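Local coordinates for PROTEIN (hypothetical protein EF0366) (Enterococcus faecalis, PDB 1VPY), which is of unknown function but belongs to the DUF72 family and folds as a TIM alpha/beta barrel that carries bound zinc ions, at residues S79-Q84 / E95-A100. Numbering follows the deposited sequence.
Sequences SGISCQ and EEMITA
M97, a selenomethionine, reaches from helix 94-104 to the backbone of G80, with SE 3.8 Å from G80 C. Its chain runs out extended, CG anti to the backbone N (chi1 179°), and bends only at the last torsion, chi3 57°. That bend carries CE to the neighbouring side chain, 4.0 Å from I81 CG1. With no side chain at G80, the selenium can lie directly against the peptide there. I81 meets the helix with one branch: CG1 stands beside its own backbone N, anti to the carbonyl carbon, and lies 3.8 Å from I98 CD1. The I81 CD1 methyl meets that same I98 CD1, and the two isoleucine side chains cross at about a right angle. G80 opens a type I turn ending at C83, in the loop that follows barrel strand 72-76, so the contact joins this loop to helix 94-104, on the way from strand 72-76 to strand 114-120. Y78, W87 and Y91 also pack on M97, while I138 and W141 of helix 129-141 touch I81 and I98, respectively. No hydrogen bond joins the two segments: they are held by buried van der Waals packing of a selenomethionine on a peptide and of isoleucine on isoleucine.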
# COMPACT_ATOMS: atom_id res chain seq x y z
N SER A 79 0.32 -0.43 -13.38
CA SER A 79 -1.14 -0.53 -13.53
C SER A 79 -1.60 -1.82 -14.21
O SER A 79 -2.64 -2.38 -13.85
CB SER A 79 -1.71 0.70 -14.26
OG SER A 79 -1.06 0.92 -15.50
N GLY A 80 -0.83 -2.28 -15.19
CA GLY A 80 -1.10 -3.53 -15.88
C GLY A 80 -1.12 -4.76 -14.98
O GLY A 80 -1.87 -5.70 -15.23
N ILE A 81 -0.30 -4.74 -13.93
CA ILE A 81 -0.19 -5.85 -12.99
C ILE A 81 -1.45 -5.98 -12.12
O ILE A 81 -1.82 -7.08 -11.73
CB ILE A 81 1.11 -5.76 -12.14
CG1 ILE A 81 2.33 -6.03 -13.02
CG2 ILE A 81 1.08 -6.76 -10.98
CD1 ILE A 81 3.66 -5.55 -12.43
N SER A 82 -2.10 -4.86 -11.85
CA SER A 82 -3.33 -4.87 -11.06
C SER A 82 -4.59 -4.73 -11.92
O SER A 82 -5.61 -4.19 -11.48
CB SER A 82 -3.29 -3.80 -9.97
OG SER A 82 -2.90 -2.56 -10.51
N CYS A 83 -4.50 -5.23 -13.16
CA CYS A 83 -5.62 -5.29 -14.09
C CYS A 83 -6.23 -3.93 -14.47
O CYS A 83 -7.43 -3.82 -14.71
CB CYS A 83 -6.71 -6.25 -13.57
SG CYS A 83 -6.29 -8.00 -13.75
N GLN A 84 -5.39 -2.90 -14.52
CA GLN A 84 -5.86 -1.54 -14.82
C GLN A 84 -5.19 -0.94 -16.04
O GLN A 84 -5.83 -0.24 -16.83
CB GLN A 84 -5.67 -0.63 -13.61
CG GLN A 84 -6.68 -0.86 -12.51
CD GLN A 84 -6.15 -0.51 -11.13
OE1 GLN A 84 -5.11 -1.02 -10.70
NE2 GLN A 84 -6.87 0.35 -10.43
N GLU A 95 4.12 -12.13 -18.98
CA GLU A 95 5.46 -12.51 -18.55
C GLU A 95 6.50 -11.43 -18.83
O GLU A 95 7.24 -11.03 -17.93
CB GLU A 95 5.89 -13.84 -19.19
CG GLU A 95 5.02 -15.04 -18.82
CD GLU A 95 5.06 -15.42 -17.34
OE1 GLU A 95 5.76 -14.75 -16.54
OE2 GLU A 95 4.38 -16.40 -16.96
N GLU A 96 6.54 -10.95 -20.07
CA GLU A 96 7.43 -9.86 -20.48
C GLU A 96 7.25 -8.64 -19.57
O GLU A 96 8.22 -7.96 -19.23
CB GLU A 96 7.14 -9.49 -21.93
CG GLU A 96 8.12 -8.51 -22.58
CD GLU A 96 7.94 -8.40 -24.09
OE1 GLU A 96 8.12 -9.43 -24.79
OE2 GLU A 96 7.60 -7.30 -24.58
N MSE A 97 6.01 -8.39 -19.17
CA MSE A 97 5.66 -7.28 -18.30
C MSE A 97 6.20 -7.45 -16.87
O MSE A 97 6.74 -6.51 -16.28
CB MSE A 97 4.15 -7.07 -18.28
CG MSE A 97 3.70 -5.94 -17.37
SE MSE A 97 1.75 -5.73 -17.20
CE MSE A 97 1.26 -7.58 -16.56
N ILE A 98 6.04 -8.66 -16.32
CA ILE A 98 6.57 -8.97 -15.00
C ILE A 98 8.10 -8.87 -14.96
O ILE A 98 8.66 -8.31 -14.01
CB ILE A 98 6.07 -10.35 -14.50
CG1 ILE A 98 4.58 -10.27 -14.14
CG2 ILE A 98 6.87 -10.85 -13.31
CD1 ILE A 98 4.26 -9.29 -13.01
N THR A 99 8.76 -9.38 -16.00
CA THR A 99 10.22 -9.31 -16.12
C THR A 99 10.74 -7.87 -16.15
O THR A 99 11.76 -7.57 -15.53
CB THR A 99 10.74 -10.02 -17.40
OG1 THR A 99 10.02 -11.24 -17.59
CG2 THR A 99 12.24 -10.33 -17.29
N ALA A 100 10.05 -7.00 -16.88
CA ALA A 100 10.43 -5.59 -16.98
C ALA A 100 10.32 -4.90 -15.63
O ALA A 100 11.22 -4.16 -15.23
CB ALA A 100 9.57 -4.88 -18.02